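Local coordinates for protein origin of replication complex subunit 1B (PDB 5HH7) that reads the unmodified histone H3 tail through its BAH-PHD cassette, as part of a plant origin recognition complex subunit that binds replication origins, at residues L176-A181 against E216-W221; L131-I136 against R153-P158; Q54-S59 against G73-C78. All coordinates share one frame; numbering follows the deposited sequence.

Interaction 1 (L176-A181 against E216-W221); sequences LTNDFA and EYDVHW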
loop_
_atom_site.group_PDB
_atom_site.type_symbol
_atom_site.label_atom_id
_atom_site.label_comp_id
_atom_site.label_asym_id
_atom_site.label_seq_id
_atom_site.Cartn_x
_atom_site.Cartn_y
_atom_site.Cartn_z
ATOM N N LEU A 176 11.439 1.912 2.680
ATOM C CA LEU A 176 11.292 2.520 3.998
ATOM C C LEU A 176 12.412 3.529 4.226
ATOM O O LEU A 176 13.578 3.160 4.325
ATOM C CB LEU A 176 11.311 1.454 5.094
ATOM C CG LEU A 176 11.024 1.984 6.503
ATOM C CD1 LEU A 176 9.714 2.758 6.516
ATOM C CD2 LEU A 176 10.987 0.843 7.515
ATOM N N THR A 177 12.064 4.809 4.301
ATOM C CA THR A 177 13.088 5.838 4.423
ATOM C C THR A 177 13.561 5.991 5.858
ATOM O O THR A 177 13.024 5.367 6.778
ATOM C CB THR A 177 12.574 7.207 3.948
ATOM O OG1 THR A 177 11.674 7.744 4.929
ATOM C CG2 THR A 177 11.859 7.076 2.617
ATOM N N ASN A 178 14.575 6.831 6.040
ATOM C CA ASN A 178 15.000 7.248 7.363
ATOM C C ASN A 178 14.493 8.653 7.667
ATOM O O ASN A 178 15.094 9.388 8.450
ATOM C CB ASN A 178 16.522 7.173 7.484
ATOM C CG ASN A 178 17.040 5.752 7.356
ATOM O OD1 ASN A 178 16.410 4.806 7.833
ATOM N ND2 ASN A 178 18.189 5.593 6.704
ATOM N N ASP A 179 13.388 9.020 7.022
ATOM C CA ASP A 179 12.688 10.265 7.315
ATOM C C ASP A 179 11.602 9.997 8.353
ATOM O O ASP A 179 10.808 9.069 8.193
ATOM C CB ASP A 179 12.042 10.833 6.049
ATOM C CG ASP A 179 13.048 11.475 5.108
ATOM O OD1 ASP A 179 14.269 11.318 5.328
ATOM O OD2 ASP A 179 12.609 12.138 4.142
ATOM N N PHE A 180 11.568 10.811 9.404
ATOM C CA PHE A 180 10.564 10.677 10.458
ATOM C C PHE A 180 9.819 11.990 10.677
ATOM O O PHE A 180 10.358 13.066 10.419
ATOM C CB PHE A 180 11.211 10.270 11.782
ATOM C CG PHE A 180 11.880 8.924 11.761
ATOM C CD1 PHE A 180 13.145 8.770 11.215
ATOM C CD2 PHE A 180 11.259 7.822 12.323
ATOM C CE1 PHE A 180 13.767 7.538 11.211
ATOM C CE2 PHE A 180 11.877 6.586 12.324
ATOM C CZ PHE A 180 13.134 6.445 11.768
ATOM N N ALA A 181 8.589 11.901 11.175
ATOM C CA ALA A 181 7.813 13.095 11.494
ATOM C C ALA A 181 6.764 12.827 12.566
ATOM O O ALA A 181 6.237 11.716 12.672
ATOM C CB ALA A 181 7.150 13.649 10.242
ATOM N N GLU A 216 15.532 -0.460 3.094
ATOM C CA GLU A 216 15.576 0.845 3.714
ATOM C C GLU A 216 16.300 1.776 2.750
ATOM O O GLU A 216 17.363 1.436 2.230
ATOM C CB GLU A 216 16.342 0.760 5.032
ATOM C CG GLU A 216 16.676 2.093 5.664
ATOM C CD GLU A 216 17.598 1.935 6.857
ATOM O OE1 GLU A 216 17.202 1.252 7.827
ATOM O OE2 GLU A 216 18.722 2.478 6.813
ATOM N N TYR A 217 15.719 2.944 2.503
ATOM C CA TYR A 217 16.331 3.921 1.610
ATOM C C TYR A 217 16.729 5.163 2.387
ATOM O O TYR A 217 15.871 5.864 2.915
ATOM C CB TYR A 217 15.355 4.304 0.495
ATOM C CG TYR A 217 15.859 5.383 -0.451
ATOM C CD1 TYR A 217 16.965 5.162 -1.263
ATOM C CD2 TYR A 217 15.212 6.612 -0.547
ATOM C CE1 TYR A 217 17.421 6.138 -2.142
ATOM C CE2 TYR A 217 15.664 7.599 -1.423
ATOM C CZ TYR A 217 16.767 7.354 -2.216
ATOM O OH TYR A 217 17.216 8.325 -3.091
ATOM N N ASP A 218 18.026 5.435 2.473
ATOM C CA ASP A 218 18.461 6.674 3.098
ATOM C C ASP A 218 18.425 7.782 2.065
ATOM O O ASP A 218 19.197 7.776 1.108
ATOM C CB ASP A 218 19.861 6.560 3.699
ATOM C CG ASP A 218 20.203 7.751 4.579
ATOM O OD1 ASP A 218 20.686 8.774 4.046
ATOM O OD2 ASP A 218 19.964 7.672 5.802
ATOM N N VAL A 219 17.515 8.729 2.266
ATOM C CA VAL A 219 17.271 9.784 1.295
ATOM C C VAL A 219 18.478 10.714 1.127
ATOM O O VAL A 219 18.739 11.206 0.030
ATOM C CB VAL A 219 16.002 10.587 1.667
ATOM C CG1 VAL A 219 15.754 11.711 0.668
ATOM C CG2 VAL A 219 14.790 9.653 1.743
ATOM N N HIS A 220 19.219 10.940 2.209
ATOM C CA HIS A 220 20.395 11.807 2.154
ATOM C C HIS A 220 21.549 11.178 1.373
ATOM O O HIS A 220 22.176 11.831 0.536
ATOM C CB HIS A 220 20.871 12.174 3.563
ATOM C CG HIS A 220 20.006 13.184 4.250
ATOM N ND1 HIS A 220 19.001 12.832 5.127
ATOM C CD2 HIS A 220 19.994 14.536 4.189
ATOM C CE1 HIS A 220 18.410 13.924 5.577
ATOM N NE2 HIS A 220 18.994 14.973 5.024
ATOM N N TRP A 221 21.831 9.910 1.658
ATOM C CA TRP A 221 22.945 9.224 1.012
ATOM C C TRP A 221 22.526 8.561 -0.289
ATOM O O TRP A 221 23.376 8.096 -1.055
ATOM C CB TRP A 221 23.572 8.197 1.959
ATOM C CG TRP A 221 24.303 8.832 3.090
ATOM C CD1 TRP A 221 23.958 8.803 4.410
ATOM C CD2 TRP A 221 25.497 9.621 3.003
ATOM N NE1 TRP A 221 24.870 9.514 5.152
ATOM C CE2 TRP A 221 25.824 10.026 4.313
ATOM C CE3 TRP A 221 26.320 10.021 1.945
ATOM C CZ2 TRP A 221 26.942 10.810 4.592
ATOM C CZ3 TRP A 221 27.430 10.799 2.225
ATOM C CH2 TRP A 221 27.731 11.184 3.538
HETATM O O HOH W 1 16.044 9.081 4.852
#

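Interaction 2 (L131-I136 against R153-P158); sequences LWAARI and RWYMIP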
loop_
_atom_site.group_PDB
_atom_site.type_symbol
_atom_site.label_atom_id
_atom_site.label_comp_id
_atom_site.label_asym_id
_atom_site.label_seq_id
_atom_site.Cartn_x
_atom_site.Cartn_y
_atom_site.Cartn_z
ATOM N N LEU A 131 -0.934 10.400 -1.628
ATOM C CA LEU A 131 -1.015 10.265 -0.177
ATOM C C LEU A 131 0.226 9.554 0.332
ATOM O O LEU A 131 1.063 9.134 -0.463
ATOM C CB LEU A 131 -2.311 9.579 0.283
ATOM C CG LEU A 131 -2.759 8.212 -0.229
ATOM C CD1 LEU A 131 -2.000 7.094 0.451
ATOM C CD2 LEU A 131 -4.252 8.055 0.004
ATOM N N TRP A 132 0.347 9.431 1.650
ATOM C CA TRP A 132 1.557 8.901 2.262
ATOM C C TRP A 132 1.315 7.526 2.867
ATOM O O TRP A 132 0.174 7.135 3.122
ATOM C CB TRP A 132 2.050 9.830 3.375
ATOM C CG TRP A 132 2.279 11.256 2.977
ATOM C CD1 TRP A 132 1.328 12.174 2.638
ATOM C CD2 TRP A 132 3.537 11.941 2.918
ATOM N NE1 TRP A 132 1.917 13.382 2.352
ATOM C CE2 TRP A 132 3.272 13.265 2.516
ATOM C CE3 TRP A 132 4.862 11.559 3.157
ATOM C CZ2 TRP A 132 4.281 14.213 2.351
ATOM C CZ3 TRP A 132 5.866 12.503 2.990
ATOM C CH2 TRP A 132 5.569 13.812 2.589
ATOM N N ALA A 133 2.405 6.806 3.103
ATOM C CA ALA A 133 2.374 5.575 3.880
ATOM C C ALA A 133 3.512 5.639 4.887
ATOM O O ALA A 133 4.591 6.150 4.580
ATOM C CB ALA A 133 2.527 4.364 2.978
ATOM N N ALA A 134 3.269 5.135 6.092
ATOM C CA ALA A 134 4.271 5.188 7.147
ATOM C C ALA A 134 4.218 3.961 8.035
ATOM O O ALA A 134 3.179 3.310 8.158
ATOM C CB ALA A 134 4.083 6.442 7.991
ATOM N N ARG A 135 5.351 3.650 8.651
ATOM C CA ARG A 135 5.391 2.673 9.723
ATOM C C ARG A 135 5.328 3.424 11.045
ATOM O O ARG A 135 5.974 4.462 11.212
ATOM C CB ARG A 135 6.666 1.830 9.642
ATOM C CG ARG A 135 6.925 0.978 10.878
ATOM C CD ARG A 135 7.755 -0.244 10.532
ATOM N NE ARG A 135 6.975 -1.219 9.775
ATOM C CZ ARG A 135 7.500 -2.258 9.134
ATOM N NH1 ARG A 135 8.815 -2.455 9.146
ATOM N NH2 ARG A 135 6.711 -3.096 8.471
ATOM N N ILE A 136 4.540 2.913 11.981
ATOM C CA ILE A 136 4.404 3.571 13.270
ATOM C C ILE A 136 5.614 3.292 14.156
ATOM O O ILE A 136 5.844 2.158 14.582
ATOM C CB ILE A 136 3.111 3.159 13.985
ATOM C CG1 ILE A 136 1.896 3.551 13.137
ATOM C CG2 ILE A 136 3.042 3.816 15.349
ATOM C CD1 ILE A 136 0.559 3.236 13.784
ATOM N N ARG A 153 7.471 6.854 10.385
ATOM C CA ARG A 153 8.646 6.613 9.558
ATOM C C ARG A 153 8.150 6.399 8.136
ATOM O O ARG A 153 7.509 5.389 7.839
ATOM C CB ARG A 153 9.428 5.390 10.041
ATOM C CG ARG A 153 10.755 5.192 9.311
ATOM C CD ARG A 153 11.511 3.960 9.800
ATOM N NE ARG A 153 12.748 3.757 9.046
ATOM C CZ ARG A 153 13.585 2.742 9.238
ATOM N NH1 ARG A 153 13.324 1.827 10.165
ATOM N NH2 ARG A 153 14.687 2.642 8.503
ATOM N N TRP A 154 8.441 7.360 7.264
ATOM C CA TRP A 154 7.820 7.406 5.943
ATOM C C TRP A 154 8.299 6.325 4.983
ATOM O O TRP A 154 9.496 6.049 4.883
ATOM C CB TRP A 154 8.045 8.775 5.293
ATOM C CG TRP A 154 7.469 9.927 6.060
ATOM C CD1 TRP A 154 8.159 10.963 6.621
ATOM C CD2 TRP A 154 6.086 10.161 6.351
ATOM N NE1 TRP A 154 7.291 11.830 7.242
ATOM C CE2 TRP A 154 6.011 11.362 7.090
ATOM C CE3 TRP A 154 4.904 9.476 6.060
ATOM C CZ2 TRP A 154 4.802 11.888 7.544
ATOM C CZ3 TRP A 154 3.703 10.001 6.512
ATOM C CH2 TRP A 154 3.662 11.196 7.242
ATOM N N TYR A 155 7.353 5.723 4.271
ATOM C CA TYR A 155 7.683 4.948 3.090
ATOM C C TYR A 155 7.810 5.929 1.932
ATOM O O TYR A 155 7.368 7.082 2.025
ATOM C CB TYR A 155 6.603 3.904 2.782
ATOM C CG TYR A 155 6.598 2.710 3.718
ATOM C CD1 TYR A 155 7.497 1.662 3.542
ATOM C CD2 TYR A 155 5.687 2.621 4.765
ATOM C CE1 TYR A 155 7.500 0.566 4.386
ATOM C CE2 TYR A 155 5.682 1.524 5.620
ATOM C CZ TYR A 155 6.591 0.499 5.422
ATOM O OH TYR A 155 6.599 -0.597 6.256
ATOM N N MET A 156 8.419 5.473 0.846
ATOM C CA MET A 156 8.546 6.288 -0.353
ATOM C C MET A 156 8.417 5.403 -1.588
ATOM O O MET A 156 9.006 4.325 -1.651
ATOM C CB MET A 156 9.887 7.029 -0.362
ATOM C CG MET A 156 10.172 7.813 -1.646
ATOM S SD MET A 156 11.742 8.714 -1.593
ATOM C CE MET A 156 11.348 10.021 -0.430
ATOM N N ILE A 157 7.636 5.852 -2.564
ATOM C CA ILE A 157 7.513 5.121 -3.818
ATOM C C ILE A 157 8.758 5.380 -4.666
ATOM O O ILE A 157 9.380 6.437 -4.550
ATOM C CB ILE A 157 6.228 5.507 -4.587
ATOM C CG1 ILE A 157 6.252 6.983 -4.982
ATOM C CG2 ILE A 157 4.994 5.195 -3.745
ATOM C CD1 ILE A 157 5.050 7.407 -5.814
ATOM N N PRO A 158 9.143 4.400 -5.500
ATOM C CA PRO A 158 10.370 4.506 -6.299
ATOM C C PRO A 158 10.436 5.768 -7.158
ATOM O O PRO A 158 11.517 6.335 -7.299
ATOM C CB PRO A 158 10.317 3.251 -7.181
ATOM C CG PRO A 158 9.580 2.260 -6.351
ATOM C CD PRO A 158 8.521 3.069 -5.629
HETATM O O HOH W 2 4.677 7.704 1.566
#

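Interaction 3 (Q54-S59 against G73-C78); sequences QICFKS and GFHLKC. With ZN (zinc ion), chain C.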
loop_
_atom_site.group_PDB
_atom_site.type_symbol
_atom_site.label_atom_id
_atom_site.label_comp_id
_atom_site.label_asym_id
_atom_site.label_seq_id
_atom_site.Cartn_x
_atom_site.Cartn_y
_atom_site.Cartn_z
ATOM N N GLN A 54 -11.801 -3.724 -16.223
ATOM C CA GLN A 54 -11.401 -2.769 -17.246
ATOM C C GLN A 54 -11.900 -3.155 -18.634
ATOM O O GLN A 54 -11.682 -2.428 -19.602
ATOM C CB GLN A 54 -9.883 -2.600 -17.246
ATOM C CG GLN A 54 -9.353 -1.967 -15.974
ATOM C CD GLN A 54 -9.999 -0.626 -15.694
ATOM O OE1 GLN A 54 -9.833 0.325 -16.458
ATOM N NE2 GLN A 54 -10.750 -0.545 -14.603
ATOM N N ILE A 55 -12.579 -4.295 -18.727
ATOM C CA ILE A 55 -13.116 -4.765 -19.999
ATOM C C ILE A 55 -14.636 -4.612 -20.086
ATOM O O ILE A 55 -15.157 -4.104 -21.080
ATOM C CB ILE A 55 -12.731 -6.237 -20.266
ATOM C CG1 ILE A 55 -11.224 -6.361 -20.505
ATOM C CG2 ILE A 55 -13.491 -6.782 -21.463
ATOM C CD1 ILE A 55 -10.743 -7.784 -20.674
ATOM N N CYS A 56 -15.344 -5.045 -19.045
ATOM C CA CYS A 56 -16.809 -5.071 -19.073
ATOM C C CYS A 56 -17.435 -3.958 -18.235
ATOM O O CYS A 56 -18.535 -3.491 -18.543
ATOM C CB CYS A 56 -17.333 -6.423 -18.583
ATOM S SG CYS A 56 -17.682 -6.477 -16.809
ATOM N N PHE A 57 -16.742 -3.561 -17.170
ATOM C CA PHE A 57 -17.221 -2.525 -16.252
ATOM C C PHE A 57 -18.564 -2.868 -15.608
ATOM O O PHE A 57 -19.319 -1.980 -15.214
ATOM C CB PHE A 57 -17.298 -1.164 -16.950
ATOM C CG PHE A 57 -15.965 -0.632 -17.381
ATOM C CD1 PHE A 57 -15.207 0.144 -16.520
ATOM C CD2 PHE A 57 -15.468 -0.909 -18.643
ATOM C CE1 PHE A 57 -13.979 0.635 -16.910
ATOM C CE2 PHE A 57 -14.240 -0.418 -19.041
ATOM C CZ PHE A 57 -13.494 0.354 -18.172
ATOM N N LYS A 58 -18.856 -4.160 -15.510
ATOM C CA LYS A 58 -20.078 -4.615 -14.859
ATOM C C LYS A 58 -19.741 -5.458 -13.632
ATOM O O LYS A 58 -18.826 -6.282 -13.669
ATOM C CB LYS A 58 -20.953 -5.402 -15.840
ATOM C CG LYS A 58 -21.450 -4.570 -17.017
ATOM C CD LYS A 58 -22.497 -5.307 -17.846
ATOM C CE LYS A 58 -21.875 -6.298 -18.823
ATOM N NZ LYS A 58 -22.920 -6.987 -19.639
ATOM N N SER A 59 -20.470 -5.232 -12.542
ATOM C CA SER A 59 -20.302 -6.023 -11.324
ATOM C C SER A 59 -20.546 -7.504 -11.606
ATOM O O SER A 59 -21.357 -7.848 -12.467
ATOM C CB SER A 59 -21.260 -5.535 -10.236
ATOM O OG SER A 59 -21.238 -6.399 -9.115
ATOM N N GLY A 73 -8.103 -4.159 -12.913
ATOM C CA GLY A 73 -8.845 -5.368 -12.610
ATOM C C GLY A 73 -9.474 -5.978 -13.849
ATOM O O GLY A 73 -9.936 -5.259 -14.736
ATOM N N PHE A 74 -9.480 -7.306 -13.913
ATOM C CA PHE A 74 -10.025 -8.027 -15.059
ATOM C C PHE A 74 -10.705 -9.319 -14.618
ATOM O O PHE A 74 -10.094 -10.144 -13.942
ATOM C CB PHE A 74 -8.917 -8.363 -16.065
ATOM C CG PHE A 74 -8.181 -7.161 -16.590
ATOM C CD1 PHE A 74 -8.581 -6.544 -17.765
ATOM C CD2 PHE A 74 -7.083 -6.652 -15.913
ATOM C CE1 PHE A 74 -7.905 -5.441 -18.250
ATOM C CE2 PHE A 74 -6.407 -5.546 -16.389
ATOM C CZ PHE A 74 -6.820 -4.938 -17.559
ATOM N N HIS A 75 -11.968 -9.493 -14.998
ATOM C CA HIS A 75 -12.654 -10.762 -14.779
ATOM C C HIS A 75 -11.960 -11.848 -15.596
ATOM O O HIS A 75 -11.585 -11.616 -16.746
ATOM C CB HIS A 75 -14.126 -10.670 -15.194
ATOM C CG HIS A 75 -14.988 -9.911 -14.231
ATOM N ND1 HIS A 75 -15.982 -9.050 -14.642
ATOM C CD2 HIS A 75 -15.016 -9.898 -12.878
ATOM C CE1 HIS A 75 -16.574 -8.525 -13.585
ATOM N NE2 HIS A 75 -16.010 -9.027 -12.501
ATOM N N LEU A 76 -11.786 -13.026 -15.001
ATOM C CA LEU A 76 -11.198 -14.162 -15.707
ATOM C C LEU A 76 -12.009 -14.517 -16.948
ATOM O O LEU A 76 -11.455 -14.752 -18.023
ATOM C CB LEU A 76 -11.121 -15.386 -14.791
ATOM C CG LEU A 76 -10.145 -15.362 -13.614
ATOM C CD1 LEU A 76 -10.313 -16.621 -12.777
ATOM C CD2 LEU A 76 -8.709 -15.229 -14.101
ATOM N N LYS A 77 -13.328 -14.542 -16.788
ATOM C CA LYS A 77 -14.244 -14.953 -17.847
ATOM C C LYS A 77 -14.290 -13.957 -18.999
ATOM O O LYS A 77 -14.896 -14.227 -20.034
ATOM C CB LYS A 77 -15.654 -15.097 -17.284
ATOM C CG LYS A 77 -16.278 -13.762 -16.911
ATOM C CD LYS A 77 -17.776 -13.877 -16.725
ATOM C CE LYS A 77 -18.427 -12.505 -16.699
ATOM N NZ LYS A 77 -18.192 -11.747 -17.958
ATOM N N CYS A 78 -13.665 -12.800 -18.812
ATOM C CA CYS A 78 -13.757 -11.730 -19.797
ATOM C C CYS A 78 -12.474 -11.552 -20.595
ATOM O O CYS A 78 -12.427 -10.767 -21.544
ATOM C CB CYS A 78 -14.171 -10.427 -19.120
ATOM S SG CYS A 78 -15.806 -10.533 -18.371
HETATM ZN ZN ZN C . -15.433 -8.141 -17.014
HETATM O O HOH W 3 -9.688 -1.992 -12.544
#

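Interaction 1 (L176-A181 against E216-W221)
Asn-178 reaches across to Glu-216 and Asp-218, and a single amide nitrogen serves both acids. Its chi1 (-64°) sets CG anti to the carbonyl carbon; ND2 faces the neighbouring strand, with both acceptor oxygens close to the amide plane. The bond from Asn-178 ND2 to Asp-218 OD2 is the shorter, at 2.9 Å, and meets that oxygen on its anti side. The bond from Asn-178 ND2 to Glu-216 OE2, 3.2 Å long, arrives from above a carboxylate whose plane is turned 76° from that of the amide. Each acid has a second partner: Glu-216 OE1 forms a salt bridge with Arg-153, while Asp-218 OD1 accepts from Trp-221 N in an Asx motif. The arginine charge would be expected to offset part of the negative charge gathered here.

Beneath this polar layer the backbones bond through Tyr-217 N to Leu-176 O at 2.8 Å. Beyond it they separate, and a water joins them by accepting from Asn-178 N and Val-219 N and donating to Asp-179 OD1. Thr-177 OG1 accepts from Asp-179 N (3.0 Å), making an ST turn, and also bonds to Trp-154 O. Thr-177 and Val-219 lie side by side, with Val-219 CG2 4.0 Å from Thr-177 CB. The arrangement is that of two parallel strands of the BAH domain's mixed sheet parting company, one turning a corner at Asn-178 and the other leaving the sheet through an Asx motif.

Interaction 2 (L131-I136 against R153-P158)
Trp-132 and Trp-154 meet obliquely, neither stacked nor edge to face: their six-membered rings have centroids 4.6 Å apart and planes inclined at 48°. Trp-132 CE3 sits over one face of the Trp-154 indole, offset toward the rim, while Trp-132 CB comes within 3.5 Å of Trp-154 CZ3. Ala-134 adds its methyl, with CB 3.7 Å from Trp-154 CE3, and the backbone oxygen of Ala-133 lies at the edge of the same indole, near its plane. Arg-36 extends the aromatic cluster through a cation-pi contact with Trp-132.

This packing rides on the antiparallel beta hairpin of strands 132-142 and 148-156 in the BAH domain. Arg-135 and Arg-153 form a hydrogen-bonded pair, each backbone nitrogen donating to the other's carbonyl oxygen, and Ala-134 and Trp-154 form the adjoining non-hydrogen-bonded pair. Tyr-155 N donates to Ala-133 O at 2.8 Å; farther along, a water spans from Ala-133 N to Tyr-155 O.

Tyr-155 turns a ring edge to the other strand's backbone, with Ala-133 C and Ala-134 N near the ring plane, and its CD2 is 4.0 Å from Ala-133 CB. The Arg-135 chain bends at chi3 (-72°), which places NE, and its guanidinium stands 80° from the tyrosine ring plane. Tyr-155 OH lies over one face of that guanidinium, 3.3 Å from Arg-135 NH2 at an angle too poor for a hydrogen bond. Asp-31 OD1 instead engages both groups, as a salt-bridge partner of Arg-135 NE and a hydrogen-bond partner of Tyr-155 OH.

Interaction 3 (Q54-S59 against G73-C78)
Gln-54 N donates to Gly-73 O across 2.8 Å, nearly along the C=O axis, and this backbone bond sets the irregular run 54-59 against the short strand 73-75, whose chain continues into a 3-10 turn at 76-78. A water accepting from Gly-73 N, and weakly from Gln-54 NE2, bridges the same end of the contact.

Phe-74 receives two neighbours in different ways. Ile-55 crosses it at about a right angle and brings CG1 to the ring edge, near its plane, 3.8 Å from Phe-74 CD1. Gln-54 CB approaches obliquely, 3.6 Å from Phe-74 CE1. The extended Ile-55 chain (chi2 176°) carries CD1 to within 3.5 Å of Cys-78 O. Phe-74 also touches Cys-93, a ligand of the other zinc ion, so its ring packs between the surroundings of both metals.

Cys-56, His-75 and Cys-78, together with Cys-53, make up one zinc site of the PHD finger, in which two metal sites are built from interleaved ligand pairs in a cross-brace. Zinc lies 2.6 Å from His-75 ND1 and 2.8 Å from Cys-78 SG, both long for such bonds, so fine details of the coordination deserve caution.

His-75 presents its ring edge to the facing segment. Cys-56 SG sits near the ring plane, and Lys-58 O lies in that plane, 3.2 Å from His-75 CE1. Lys-58 N in turn donates to Cys-56 SG at 2.9 Å, an amide-to-sulfur bond of the kind found in zinc knuckles, which would be expected to stabilise negative charge on the sulfur. The segment 54-59 belongs to the region that binds histone H3.

From the N terminus, strands 13-16 and 31-34 first enter the BAH sheet, and the chain then leaves for the PHD finger. There interaction 3 closes a short loop around one zinc site. Back in the BAH domain, interaction 2 closes the hairpin of strands 132-142 and 148-156, and interaction 1 then closes a longer excursion that includes strand 188-195. The three follow in series, neither nesting nor crossing. Interactions 1 and 2 touch, since strands 148-156 and 175-184 are sheet neighbours and Arg-153 bonds to Thr-177 O. Interaction 3 stands apart, its centre about 31 Å from that of interaction 2.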